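Local coordinates for protein UDP-N-acetylglucosamine pyrophosphorylase (Entamoeba histolytica, PDB 3OC9) that probably catalyses uridylyl transfer from UTP to N-acetyl-alpha-D-glucosamine 1-phosphate, giving UDP-N-acetylglucosamine and diphosphate, the last step of UDP-N-acetylglucosamine synthesis, at residues C210-K215 and F325-F330; C258-I263 and F311-F316; T36-P41 and K192-N197; V214-K219 and G252-N257. One frame throughout, in Å; residues are numbered along the deposited sequence. Where two conformers were deposited one is given.

Three of the contacts gather around strand 209-215, which lies between strands 322-326 and 258-261 in a mixed nine-stranded sheet. Contact 1 is its parallel pairing with 322-326, contact 2 starts from its antiparallel neighbour 258-261, and contact 4 takes over where the strand runs out, sharing Val214 and Lys215 with contact 1. The centres of contacts 2 and 4 each lie about 12 Å from that of contact 1. Contact 3, on strand 36-41 farther across the same sheet, beyond strands 263-267 and 180-184, is about 15 Å from contact 1 and 27 Å from contact 4. It closes first along the chain; contact 2 is nested within contact 1. Together they tie distant sequence into one GT-A-type nucleotidyltransferase core.

Contact 1: C210-K215 and F325-F330; sequences CIKIVK and FEIQRF
Lys212 and Phe325 lie side by side on one face of the sheet, pointing the same way. With Phe325 CG anti to the backbone N (chi1 -171°), Lys212 CE approaches the ring obliquely, 4.2 Å from its centroid and off-centre, in a CH-pi contact. Ile327 CG2 touches CG, CD and CE of the same lysine, the side chains crossing at about a right angle. Farther along, Val214 CG1 packs on Ile327 CG1 at 3.9 Å, while Val214 CG2 lies over one face of the Arg329 guanidinium, offset to its rim. In the guanidinium plane, Arg329 NH2 donates to Lys215 O (3.0 Å) from above the carbonyl plane, and a water joins that oxygen to Arg329 NE. Between the two backbones runs a short parallel beta ladder: Phe325 N bonds to Ile211 O, Ile213 N to Phe325 O (3.0 Å), and Ile327 N to Ile213 O. Where the strands diverge, a second water accepts a hydrogen bond from Lys215 N and donates to Glu326 OE2 and Ile327 O. Glu326 OE2 also rests on Lys215 CG and CD, but stays 4.4 Å from Lys215 NZ, beyond salt-bridge range. Lys212 NZ forms salt bridges to Glu332 and Asp195, and Arg329 NH1 one to Glu221.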
loop_
_atom_site.group_PDB
_atom_site.type_symbol
_atom_site.label_atom_id
_atom_site.label_comp_id
_atom_site.label_asym_id
_atom_site.label_seq_id
_atom_site.Cartn_x
_atom_site.Cartn_y
_atom_site.Cartn_z
ATOM N N CYS A 210 -11.189 7.070 4.218
ATOM C CA CYS A 210 -10.788 7.919 3.087
ATOM C C CYS A 210 -10.103 7.007 2.026
ATOM O O CYS A 210 -9.019 6.417 2.297
ATOM C CB CYS A 210 -9.855 9.061 3.553
ATOM S SG CYS A 210 -9.283 10.219 2.208
ATOM N N ILE A 211 -10.711 6.905 0.835
ATOM C CA ILE A 211 -10.253 5.966 -0.237
ATOM C C ILE A 211 -9.519 6.723 -1.369
ATOM O O ILE A 211 -10.162 7.536 -2.055
ATOM C CB ILE A 211 -11.461 5.186 -0.887
ATOM C CG1 ILE A 211 -12.330 4.511 0.190
ATOM C CG2 ILE A 211 -10.960 4.133 -1.914
ATOM C CD1 ILE A 211 -13.724 3.923 -0.344
ATOM N N LYS A 212 -8.212 6.468 -1.560
ATOM C CA LYS A 212 -7.470 7.042 -2.724
ATOM C C LYS A 212 -7.822 6.308 -4.042
ATOM O O LYS A 212 -7.899 5.069 -4.071
ATOM C CB LYS A 212 -5.925 7.100 -2.477
ATOM C CG LYS A 212 -5.495 8.381 -1.660
ATOM C CD LYS A 212 -3.997 8.380 -1.261
ATOM C CE LYS A 212 -3.501 9.795 -0.853
ATOM N NZ LYS A 212 -2.002 9.795 -0.486
ATOM N N ILE A 213 -8.048 7.076 -5.120
ATOM C CA ILE A 213 -8.417 6.505 -6.434
ATOM C C ILE A 213 -7.595 7.117 -7.573
ATOM O O ILE A 213 -7.061 8.243 -7.435
ATOM C CB ILE A 213 -9.981 6.596 -6.752
ATOM C CG1 ILE A 213 -10.484 8.052 -6.936
ATOM C CG2 ILE A 213 -10.810 5.870 -5.651
ATOM C CD1 ILE A 213 -10.305 8.661 -8.409
ATOM N N VAL A 214 -7.498 6.374 -8.674
ATOM C CA VAL A 214 -7.028 6.928 -9.962
ATOM C C VAL A 214 -8.205 6.945 -10.961
ATOM O O VAL A 214 -9.011 6.007 -11.001
ATOM C CB VAL A 214 -5.799 6.132 -10.555
ATOM C CG1 VAL A 214 -4.548 6.309 -9.673
ATOM C CG2 VAL A 214 -6.121 4.584 -10.772
ATOM N N LYS A 215 -8.314 8.005 -11.764
ATOM C CA LYS A 215 -9.326 8.031 -12.850
ATOM C C LYS A 215 -9.084 6.954 -13.929
ATOM O O LYS A 215 -8.002 6.920 -14.552
ATOM C CB LYS A 215 -9.329 9.404 -13.523
ATOM C CG LYS A 215 -10.058 10.490 -12.784
ATOM C CD LYS A 215 -10.204 11.689 -13.757
ATOM C CE LYS A 215 -11.108 12.760 -13.231
ATOM N NZ LYS A 215 -11.003 14.007 -14.075
ATOM N N PHE A 325 -10.619 10.516 -2.566
ATOM C CA PHE A 325 -9.428 11.413 -2.778
ATOM C C PHE A 325 -8.701 11.036 -4.086
ATOM O O PHE A 325 -8.064 9.962 -4.168
ATOM C CB PHE A 325 -8.513 11.229 -1.525
ATOM C CG PHE A 325 -7.317 12.201 -1.392
ATOM C CD1 PHE A 325 -6.252 12.178 -2.290
ATOM C CD2 PHE A 325 -7.232 13.053 -0.280
ATOM C CE1 PHE A 325 -5.123 13.024 -2.115
ATOM C CE2 PHE A 325 -6.119 13.903 -0.089
ATOM C CZ PHE A 325 -5.063 13.884 -1.020
ATOM N N GLU A 326 -8.757 11.897 -5.112
ATOM C CA GLU A 326 -8.043 11.594 -6.389
ATOM C C GLU A 326 -6.514 11.809 -6.316
ATOM O O GLU A 326 -6.064 12.885 -5.878
ATOM C CB GLU A 326 -8.611 12.455 -7.563
ATOM C CG GLU A 326 -7.952 12.106 -8.949
ATOM C CD GLU A 326 -8.310 13.065 -10.108
ATOM O OE1 GLU A 326 -9.046 14.065 -9.902
ATOM O OE2 GLU A 326 -7.839 12.807 -11.244
ATOM N N ILE A 327 -5.725 10.815 -6.762
ATOM C CA ILE A 327 -4.258 10.982 -6.944
ATOM C C ILE A 327 -3.846 10.933 -8.428
ATOM O O ILE A 327 -4.558 10.356 -9.251
ATOM C CB ILE A 327 -3.430 9.928 -6.129
ATOM C CG1 ILE A 327 -3.784 8.495 -6.586
ATOM C CG2 ILE A 327 -3.717 10.129 -4.618
ATOM C CD1 ILE A 327 -2.689 7.426 -6.301
ATOM N N GLN A 328 -2.702 11.538 -8.760
ATOM C CA GLN A 328 -2.136 11.438 -10.114
ATOM C C GLN A 328 -1.204 10.226 -10.201
ATOM O O GLN A 328 -0.411 9.999 -9.288
ATOM C CB GLN A 328 -1.341 12.702 -10.447
ATOM C CG GLN A 328 -2.194 13.966 -10.518
ATOM C CD GLN A 328 -3.357 13.827 -11.494
ATOM O OE1 GLN A 328 -3.149 13.650 -12.698
ATOM N NE2 GLN A 328 -4.587 13.894 -10.976
ATOM N N ARG A 329 -1.289 9.453 -11.291
ATOM C CA ARG A 329 -0.425 8.261 -11.429
ATOM C C ARG A 329 1.046 8.696 -11.410
ATOM O O ARG A 329 1.899 8.000 -10.855
ATOM C CB ARG A 329 -0.733 7.461 -12.724
ATOM C CG ARG A 329 -2.193 6.926 -12.818
ATOM C CD ARG A 329 -2.511 6.230 -14.170
ATOM N NE ARG A 329 -3.960 6.033 -14.351
ATOM C CZ ARG A 329 -4.576 4.860 -14.360
ATOM N NH1 ARG A 329 -3.893 3.728 -14.222
ATOM N NH2 ARG A 329 -5.895 4.817 -14.526
ATOM N N PHE A 330 1.339 9.854 -12.007
ATOM C CA PHE A 330 2.735 10.321 -12.143
ATOM C C PHE A 330 3.388 10.604 -10.764
ATOM O O PHE A 330 4.614 10.507 -10.590
ATOM C CB PHE A 330 2.764 11.546 -13.091
ATOM C CG PHE A 330 4.112 12.193 -13.242
ATOM C CD1 PHE A 330 4.967 11.820 -14.290
ATOM C CD2 PHE A 330 4.519 13.207 -12.372
ATOM C CE1 PHE A 330 6.219 12.418 -14.444
ATOM C CE2 PHE A 330 5.778 13.811 -12.522
ATOM C CZ PHE A 330 6.626 13.419 -13.560
HETATM O O HOH W 1 -6.331 10.367 -11.533
HETATM O O HOH W 2 -5.453 8.325 -14.419
#

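Contact 2: C258-I263 and F311-F316; sequences CGHISI and FFFDVF
An aromatic cluster joins His260, on strand 258-261 of the central sheet, to Phe312, Phe313 and Phe316 of a 3-10 segment in the loop between strands 305-309 and 322-326. His260 CG, anti to the backbone N (chi1 171°), is carried toward the 3-10 segment, and each phenylalanine meets the imidazole differently. Phe316 turns its edge toward the histidine face in an offset edge-to-face pair, planes at 84°, with its CZ 3.8 Å from His260 NE2. Phe312 instead reaches His260 tip to tip: its CZ lies near the imidazole plane, 3.8 Å from His260 CE1, and the two rings meet rim to rim. Phe313 CD1 comes obliquely to His260 CE1 at 4.2 Å, and the same CD1 stands over the centre of the Phe312 ring. At the edge of that ring, Ser262 OG lies in plane, 3.8 Å from Phe312 CZ. All three phenylalanines belong to one 3-10 segment, with i to i+3 bonds such as Phe316 N to Phe313 O. His260 NE2 is hydrogen-bonded to Asn264 ND2, which gives the buried imidazole nitrogen a polar partner and restrains the ring. Around the cluster, Asn264 and Tyr266 of strand 263-267 touch Phe312 and Phe316, Ile211 of strand 209-215 touches Phe316, and Phe161 of helix 160-166 packs on Phe312.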
loop_
_atom_site.group_PDB
_atom_site.type_symbol
_atom_site.label_atom_id
_atom_site.label_comp_id
_atom_site.label_asym_id
_atom_site.label_seq_id
_atom_site.Cartn_x
_atom_site.Cartn_y
_atom_site.Cartn_z
ATOM N N CYS A 258 -13.932 5.569 -10.799
ATOM C CA CYS A 258 -13.132 5.561 -9.547
ATOM C C CYS A 258 -12.326 4.256 -9.376
ATOM O O CYS A 258 -12.818 3.278 -8.782
ATOM C CB CYS A 258 -14.056 5.816 -8.322
ATOM S SG CYS A 258 -14.773 7.516 -8.228
ATOM N N GLY A 259 -11.093 4.231 -9.898
ATOM C CA GLY A 259 -10.215 3.044 -9.789
ATOM C C GLY A 259 -9.604 2.856 -8.396
ATOM O O GLY A 259 -8.791 3.676 -7.964
ATOM N N HIS A 260 -9.941 1.746 -7.719
ATOM C CA HIS A 260 -9.443 1.489 -6.331
ATOM C C HIS A 260 -7.988 1.002 -6.339
ATOM O O HIS A 260 -7.689 -0.036 -6.940
ATOM C CB HIS A 260 -10.351 0.438 -5.624
ATOM C CG HIS A 260 -9.818 -0.048 -4.301
ATOM N ND1 HIS A 260 -9.445 -1.361 -4.085
ATOM C CD2 HIS A 260 -9.603 0.605 -3.128
ATOM C CE1 HIS A 260 -9.004 -1.490 -2.839
ATOM N NE2 HIS A 260 -9.098 -0.313 -2.232
ATOM N N ILE A 261 -7.077 1.735 -5.696
ATOM C CA ILE A 261 -5.636 1.372 -5.788
ATOM C C ILE A 261 -4.974 0.959 -4.449
ATOM O O ILE A 261 -3.737 0.882 -4.352
ATOM C CB ILE A 261 -4.756 2.439 -6.532
ATOM C CG1 ILE A 261 -5.115 3.837 -6.092
ATOM C CG2 ILE A 261 -4.808 2.261 -8.096
ATOM C CD1 ILE A 261 -4.565 4.179 -4.738
ATOM N N SER A 262 -5.797 0.675 -3.437
ATOM C CA SER A 262 -5.328 0.112 -2.139
ATOM C C SER A 262 -4.374 1.023 -1.329
ATOM O O SER A 262 -3.344 0.559 -0.814
ATOM C CB SER A 262 -4.685 -1.298 -2.283
ATOM O OG SER A 262 -5.596 -2.274 -2.772
ATOM N N ILE A 263 -4.727 2.303 -1.215
ATOM C CA ILE A 263 -4.113 3.215 -0.212
ATOM C C ILE A 263 -5.308 3.852 0.537
ATOM O O ILE A 263 -5.950 4.774 0.004
ATOM C CB ILE A 263 -3.172 4.307 -0.843
ATOM C CG1 ILE A 263 -2.101 3.685 -1.763
ATOM C CG2 ILE A 263 -2.488 5.178 0.290
ATOM C CD1 ILE A 263 -1.383 4.712 -2.698
ATOM N N PHE A 311 -11.619 -10.725 1.961
ATOM C CA PHE A 311 -11.046 -9.534 1.257
ATOM C C PHE A 311 -11.317 -8.228 2.054
ATOM O O PHE A 311 -12.450 -7.990 2.478
ATOM C CB PHE A 311 -11.680 -9.378 -0.152
ATOM C CG PHE A 311 -11.290 -10.448 -1.173
ATOM C CD1 PHE A 311 -10.247 -11.356 -0.942
ATOM C CD2 PHE A 311 -11.948 -10.490 -2.403
ATOM C CE1 PHE A 311 -9.892 -12.318 -1.911
ATOM C CE2 PHE A 311 -11.593 -11.438 -3.379
ATOM C CZ PHE A 311 -10.562 -12.347 -3.125
ATOM N N PHE A 312 -10.299 -7.391 2.277
ATOM C CA PHE A 312 -10.474 -6.242 3.170
ATOM C C PHE A 312 -11.527 -5.252 2.653
ATOM O O PHE A 312 -12.255 -4.664 3.449
ATOM C CB PHE A 312 -9.134 -5.527 3.523
ATOM C CG PHE A 312 -8.607 -4.631 2.432
ATOM C CD1 PHE A 312 -9.191 -3.380 2.182
ATOM C CD2 PHE A 312 -7.522 -5.036 1.655
ATOM C CE1 PHE A 312 -8.720 -2.549 1.134
ATOM C CE2 PHE A 312 -7.035 -4.217 0.618
ATOM C CZ PHE A 312 -7.635 -2.973 0.360
ATOM N N PHE A 313 -11.629 -5.112 1.331
ATOM C CA PHE A 313 -12.555 -4.115 0.742
ATOM C C PHE A 313 -14.037 -4.471 0.867
ATOM O O PHE A 313 -14.916 -3.611 0.671
ATOM C CB PHE A 313 -12.142 -3.695 -0.698
ATOM C CG PHE A 313 -11.873 -4.853 -1.634
ATOM C CD1 PHE A 313 -10.561 -5.263 -1.891
ATOM C CD2 PHE A 313 -12.928 -5.533 -2.258
ATOM C CE1 PHE A 313 -10.295 -6.340 -2.752
ATOM C CE2 PHE A 313 -12.675 -6.613 -3.138
ATOM C CZ PHE A 313 -11.353 -7.020 -3.377
ATOM N N ASP A 314 -14.345 -5.723 1.239
ATOM C CA ASP A 314 -15.743 -6.063 1.563
ATOM C C ASP A 314 -16.251 -5.398 2.855
ATOM O O ASP A 314 -17.445 -5.490 3.155
ATOM C CB ASP A 314 -15.970 -7.601 1.613
ATOM C CG ASP A 314 -15.953 -8.253 0.220
ATOM O OD1 ASP A 314 -16.417 -7.626 -0.773
ATOM O OD2 ASP A 314 -15.481 -9.420 0.107
ATOM N N VAL A 315 -15.357 -4.715 3.591
ATOM C CA VAL A 315 -15.747 -3.934 4.787
ATOM C C VAL A 315 -16.311 -2.531 4.452
ATOM O O VAL A 315 -17.012 -1.935 5.277
ATOM C CB VAL A 315 -14.607 -3.847 5.863
ATOM C CG1 VAL A 315 -13.682 -2.644 5.637
ATOM C CG2 VAL A 315 -15.220 -3.801 7.278
ATOM N N PHE A 316 -16.054 -2.046 3.233
ATOM C CA PHE A 316 -16.469 -0.671 2.845
ATOM C C PHE A 316 -17.967 -0.320 3.087
ATOM O O PHE A 316 -18.259 0.801 3.544
ATOM C CB PHE A 316 -16.051 -0.294 1.390
ATOM C CG PHE A 316 -14.534 -0.160 1.137
ATOM C CD1 PHE A 316 -13.565 -0.290 2.148
ATOM C CD2 PHE A 316 -14.096 0.115 -0.176
ATOM C CE1 PHE A 316 -12.162 -0.156 1.842
ATOM C CE2 PHE A 316 -12.692 0.251 -0.495
ATOM C CZ PHE A 316 -11.733 0.131 0.518
#

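Contact 3: T36-P41 and K192-N197; sequences TALITP and KDVDPN. Unlike the reference sequence in segment 36-41: Pro41 (reference Leu).
Val194 overlaps the first three residues of strand 36-41 with both of its methyl groups. The Val194 and Thr36 side chains cross at a slant, and Val194 CG1, anti to the backbone N (chi1 -175°), lies 3.7 Å from Thr36 OG1, with Thr36 CB almost as near. CG2 rests on the backbone, 3.6 Å from Ala37 O, and also meets Leu38 CB at 4.0 Å. Leu38 reaches on to Asp193, the residue before Val194: its CG is anti to the backbone N (chi1 -176°), and CD1 touches Asp193 CA, while both leucine methyls stand 4.1 Å from Asp193 OD1. That oxygen is not left to apolar neighbours, since His184 NE2 of strand 180-184 is its hydrogen-bond partner. The contact is thus one of van der Waals packing between a parallel strand of the sheet and the loop that leads into helix 196-204. Val194, at the centre of an inverse gamma turn closed by a weak bond from Asp195 N to Asp193 O, points its side chain toward the strand. Asp195 follows as N-cap of the helix. Its OD1 accepts from Asn197 N, which comes from above the carboxylate plane, and on its syn lone pair from Asn197 ND2 at 3.0 Å. Thr72 of helix 68-87 lies against Leu38 and Asp193, and Ile94 touches Val194.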
loop_
_atom_site.group_PDB
_atom_site.type_symbol
_atom_site.label_atom_id
_atom_site.label_comp_id
_atom_site.label_asym_id
_atom_site.label_seq_id
_atom_site.Cartn_x
_atom_site.Cartn_y
_atom_site.Cartn_z
ATOM N N THR A 36 -1.149 9.436 14.770
ATOM C CA THR A 36 -1.143 8.705 13.464
ATOM C C THR A 36 -0.326 7.394 13.473
ATOM O O THR A 36 0.583 7.234 14.302
ATOM C CB THR A 36 -0.623 9.594 12.270
ATOM O OG1 THR A 36 0.806 9.799 12.365
ATOM C CG2 THR A 36 -1.367 10.942 12.191
ATOM N N ALA A 37 -0.628 6.486 12.531
ATOM C CA ALA A 37 0.107 5.209 12.363
ATOM C C ALA A 37 0.116 4.713 10.910
ATOM O O ALA A 37 -0.759 5.114 10.108
ATOM C CB ALA A 37 -0.507 4.099 13.287
ATOM N N LEU A 38 1.076 3.825 10.592
ATOM C CA LEU A 38 1.154 3.120 9.288
ATOM C C LEU A 38 0.836 1.614 9.467
ATOM O O LEU A 38 1.279 1.013 10.454
ATOM C CB LEU A 38 2.578 3.264 8.672
ATOM C CG LEU A 38 2.787 2.664 7.270
ATOM C CD1 LEU A 38 1.975 3.453 6.195
ATOM C CD2 LEU A 38 4.281 2.596 6.796
ATOM N N ILE A 39 0.073 1.026 8.529
ATOM C CA ILE A 39 -0.225 -0.432 8.532
ATOM C C ILE A 39 0.172 -1.034 7.173
ATOM O O ILE A 39 -0.325 -0.563 6.148
ATOM C CB ILE A 39 -1.745 -0.737 8.785
ATOM C CG1 ILE A 39 -2.209 -0.198 10.168
ATOM C CG2 ILE A 39 -1.988 -2.286 8.669
ATOM C CD1 ILE A 39 -3.761 -0.222 10.397
ATOM N N THR A 40 1.068 -2.040 7.150
ATOM C CA THR A 40 1.398 -2.729 5.865
ATOM C C THR A 40 1.547 -4.258 6.004
ATOM O O THR A 40 1.805 -4.759 7.097
ATOM C CB THR A 40 2.692 -2.185 5.190
ATOM O OG1 THR A 40 3.797 -2.418 6.050
ATOM C CG2 THR A 40 2.622 -0.650 4.857
ATOM N N PRO A 41 1.404 -5.011 4.892
ATOM C CA PRO A 41 1.851 -6.432 4.935
ATOM C C PRO A 41 3.348 -6.603 4.601
ATOM O O PRO A 41 3.927 -5.780 3.872
ATOM C CB PRO A 41 0.997 -7.091 3.862
ATOM C CG PRO A 41 0.663 -5.960 2.857
ATOM C CD PRO A 41 0.918 -4.622 3.550
ATOM N N LYS A 192 3.103 7.522 -0.605
ATOM C CA LYS A 192 3.477 8.578 0.363
ATOM C C LYS A 192 3.353 8.148 1.863
ATOM O O LYS A 192 3.643 8.932 2.763
ATOM C CB LYS A 192 2.699 9.898 0.093
ATOM C CG LYS A 192 3.118 10.687 -1.192
ATOM C CD LYS A 192 2.228 11.966 -1.326
ATOM C CE LYS A 192 2.634 12.866 -2.521
ATOM N NZ LYS A 192 1.757 14.125 -2.571
ATOM N N ASP A 193 2.921 6.913 2.137
ATOM C CA ASP A 193 2.837 6.423 3.536
ATOM C C ASP A 193 1.856 7.284 4.348
ATOM O O ASP A 193 0.721 7.467 3.880
ATOM C CB ASP A 193 4.252 6.246 4.161
ATOM C CG ASP A 193 5.093 5.178 3.416
ATOM O OD1 ASP A 193 4.527 4.136 3.023
ATOM O OD2 ASP A 193 6.317 5.355 3.215
ATOM N N VAL A 194 2.248 7.824 5.512
ATOM C CA VAL A 194 1.323 8.661 6.330
ATOM C C VAL A 194 1.270 10.112 5.764
ATOM O O VAL A 194 1.881 11.046 6.308
ATOM C CB VAL A 194 1.652 8.583 7.880
ATOM C CG1 VAL A 194 0.617 9.365 8.738
ATOM C CG2 VAL A 194 1.716 7.127 8.359
ATOM N N ASP A 195 0.530 10.275 4.658
ATOM C CA ASP A 195 0.511 11.516 3.842
ATOM C C ASP A 195 -0.188 12.651 4.623
ATOM O O ASP A 195 -1.390 12.553 4.869
ATOM C CB ASP A 195 -0.238 11.214 2.509
ATOM C CG ASP A 195 -0.370 12.435 1.576
ATOM O OD1 ASP A 195 0.247 13.477 1.860
ATOM O OD2 ASP A 195 -1.119 12.354 0.554
ATOM N N PRO A 196 0.545 13.734 5.007
ATOM C CA PRO A 196 -0.127 14.806 5.790
ATOM C C PRO A 196 -1.355 15.419 5.078
ATOM O O PRO A 196 -2.321 15.822 5.767
ATOM C CB PRO A 196 0.978 15.871 6.002
ATOM C CG PRO A 196 2.250 15.241 5.583
ATOM C CD PRO A 196 1.979 13.987 4.792
ATOM N N ASN A 197 -1.304 15.516 3.737
ATOM C CA ASN A 197 -2.460 16.017 2.931
ATOM C C ASN A 197 -3.730 15.195 3.195
ATOM O O ASN A 197 -4.844 15.753 3.381
ATOM C CB ASN A 197 -2.141 15.999 1.409
ATOM C CG ASN A 197 -0.941 16.875 1.033
ATOM O OD1 ASN A 197 -1.039 18.107 1.023
ATOM N ND2 ASN A 197 0.195 16.235 0.704
#

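Contact 4: V214-K219 and G252-N257; sequences VKKGFK and GEFIYN
Lys216 N donates to Asn257 O at 3.0 Å, the one direct hydrogen bond between 214-219 and 252-257, where strand 209-215 has given way to loop. The same oxygen also receives a CA-H...O contact from Lys215 CA. Val214 O, 3.4 Å from Asn257 O, is another acceptor and does not bond to it; its partner is Gly259 N. The Lys216 side chain, with CG anti to the backbone N (chi1 179°) and extended beyond it, sets CE over the centre of the Phe254 ring, 4.3 Å from the centroid, a CH-pi contact. Lys216 NZ lies 5.1 Å from the Phe254 centroid, at most a weak cation-pi attraction. It donates instead to a water that in turn donates to Tyr256 O, and it is hydrogen-bonded to Asn246 OD1. Phe254 CZ approaches the backbone at 218-219, 3.4 Å from Lys219 N. Beside the strand end, the Lys215 and Glu253 side chains cross at a slant, Lys215 NZ staying 4.1 Å from Glu253 OE1, beyond a salt bridge. With its methylenes on an aromatic face and its ammonium bound by neutral oxygens, Lys216 joins the loops through both halves of its side chain, whereas the Lys215-Glu253 pair may add a weaker, longer-range attraction.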
loop_
_atom_site.group_PDB
_atom_site.type_symbol
_atom_site.label_atom_id
_atom_site.label_comp_id
_atom_site.label_asym_id
_atom_site.label_seq_id
_atom_site.Cartn_x
_atom_site.Cartn_y
_atom_site.Cartn_z
ATOM N N VAL A 214 -7.498 6.374 -8.674
ATOM C CA VAL A 214 -7.028 6.928 -9.962
ATOM C C VAL A 214 -8.205 6.945 -10.961
ATOM O O VAL A 214 -9.011 6.007 -11.001
ATOM C CB VAL A 214 -5.799 6.132 -10.555
ATOM C CG1 VAL A 214 -4.548 6.309 -9.673
ATOM C CG2 VAL A 214 -6.121 4.584 -10.772
ATOM N N LYS A 215 -8.314 8.005 -11.764
ATOM C CA LYS A 215 -9.326 8.031 -12.850
ATOM C C LYS A 215 -9.084 6.954 -13.929
ATOM O O LYS A 215 -8.002 6.920 -14.552
ATOM C CB LYS A 215 -9.329 9.404 -13.523
ATOM C CG LYS A 215 -10.058 10.490 -12.784
ATOM C CD LYS A 215 -10.204 11.689 -13.757
ATOM C CE LYS A 215 -11.108 12.760 -13.231
ATOM N NZ LYS A 215 -11.003 14.007 -14.075
ATOM N N LYS A 216 -10.072 6.070 -14.143
ATOM C CA LYS A 216 -9.944 4.917 -15.086
ATOM C C LYS A 216 -9.515 5.383 -16.493
ATOM O O LYS A 216 -10.100 6.316 -17.030
ATOM C CB LYS A 216 -11.263 4.124 -15.152
ATOM C CG LYS A 216 -11.277 2.909 -16.119
ATOM C CD LYS A 216 -12.488 1.971 -15.867
ATOM C CE LYS A 216 -12.655 0.959 -17.001
ATOM N NZ LYS A 216 -13.652 -0.107 -16.578
ATOM N N GLY A 217 -8.500 4.733 -17.056
ATOM C CA GLY A 217 -7.880 5.167 -18.335
ATOM C C GLY A 217 -8.439 4.597 -19.637
ATOM O O GLY A 217 -8.405 5.280 -20.681
ATOM N N PHE A 218 -8.929 3.353 -19.594
ATOM C CA PHE A 218 -9.484 2.641 -20.766
ATOM C C PHE A 218 -10.349 1.450 -20.308
ATOM O O PHE A 218 -10.208 1.005 -19.164
ATOM C CB PHE A 218 -8.387 2.228 -21.800
ATOM C CG PHE A 218 -7.354 1.243 -21.279
ATOM C CD1 PHE A 218 -6.315 1.663 -20.451
ATOM C CD2 PHE A 218 -7.414 -0.108 -21.650
ATOM C CE1 PHE A 218 -5.354 0.752 -19.970
ATOM C CE2 PHE A 218 -6.465 -1.023 -21.191
ATOM C CZ PHE A 218 -5.432 -0.602 -20.340
ATOM N N LYS A 219 -11.236 0.953 -21.182
ATOM C CA LYS A 219 -12.250 -0.070 -20.807
ATOM C C LYS A 219 -11.670 -1.367 -20.208
ATOM O O LYS A 219 -12.212 -1.923 -19.231
ATOM C CB LYS A 219 -13.170 -0.396 -22.002
ATOM C CG LYS A 219 -14.242 -1.484 -21.735
ATOM C CD LYS A 219 -15.021 -1.817 -23.019
ATOM C CE LYS A 219 -15.979 -3.002 -22.861
ATOM N NZ LYS A 219 -15.295 -4.305 -22.555
ATOM N N GLY A 252 -16.103 10.836 -23.774
ATOM C CA GLY A 252 -15.170 9.714 -23.617
ATOM C C GLY A 252 -14.904 9.279 -22.178
ATOM O O GLY A 252 -14.335 8.204 -21.949
ATOM N N GLU A 253 -15.289 10.117 -21.213
ATOM C CA GLU A 253 -15.083 9.791 -19.776
ATOM C C GLU A 253 -15.987 8.630 -19.308
ATOM O O GLU A 253 -17.123 8.513 -19.754
ATOM C CB GLU A 253 -15.340 11.030 -18.910
ATOM C CG GLU A 253 -14.339 12.171 -19.121
ATOM C CD GLU A 253 -13.360 12.305 -17.971
ATOM O OE1 GLU A 253 -13.781 12.739 -16.864
ATOM O OE2 GLU A 253 -12.168 11.973 -18.156
ATOM N N PHE A 254 -15.491 7.781 -18.400
ATOM C CA PHE A 254 -16.319 6.695 -17.829
ATOM C C PHE A 254 -17.232 7.202 -16.711
ATOM O O PHE A 254 -16.804 8.018 -15.882
ATOM C CB PHE A 254 -15.446 5.530 -17.337
ATOM C CG PHE A 254 -14.807 4.750 -18.458
ATOM C CD1 PHE A 254 -15.474 3.662 -19.032
ATOM C CD2 PHE A 254 -13.559 5.124 -18.966
ATOM C CE1 PHE A 254 -14.913 2.948 -20.104
ATOM C CE2 PHE A 254 -12.992 4.421 -20.027
ATOM C CZ PHE A 254 -13.665 3.330 -20.595
ATOM N N ILE A 255 -18.499 6.765 -16.737
ATOM C CA ILE A 255 -19.496 7.038 -15.685
ATOM C C ILE A 255 -19.010 6.516 -14.325
ATOM O O ILE A 255 -19.095 7.207 -13.293
ATOM C CB ILE A 255 -20.839 6.343 -16.043
ATOM C CG1 ILE A 255 -21.425 6.947 -17.313
ATOM C CG2 ILE A 255 -21.859 6.443 -14.891
ATOM C CD1 ILE A 255 -22.035 8.291 -17.093
ATOM N N TYR A 256 -18.527 5.272 -14.344
ATOM C CA TYR A 256 -17.892 4.609 -13.185
ATOM C C TYR A 256 -16.359 4.654 -13.341
ATOM O O TYR A 256 -15.729 3.707 -13.845
ATOM C CB TYR A 256 -18.410 3.172 -13.043
ATOM C CG TYR A 256 -19.902 3.100 -12.709
ATOM C CD1 TYR A 256 -20.335 3.037 -11.376
ATOM C CD2 TYR A 256 -20.872 3.097 -13.722
ATOM C CE1 TYR A 256 -21.718 2.991 -11.060
ATOM C CE2 TYR A 256 -22.250 3.048 -13.415
ATOM C CZ TYR A 256 -22.658 2.987 -12.084
ATOM O OH TYR A 256 -24.015 2.938 -11.787
ATOM N N ASN A 257 -15.772 5.769 -12.903
ATOM C CA ASN A 257 -14.355 6.090 -13.165
ATOM C C ASN A 257 -13.419 6.030 -11.941
ATOM O O ASN A 257 -12.236 6.387 -12.041
ATOM C CB ASN A 257 -14.225 7.462 -13.880
ATOM C CG ASN A 257 -14.656 8.647 -13.006
ATOM O OD1 ASN A 257 -15.267 8.488 -11.934
ATOM N ND2 ASN A 257 -14.317 9.858 -13.460
HETATM O O HOH W 3 -15.919 1.126 -15.138
#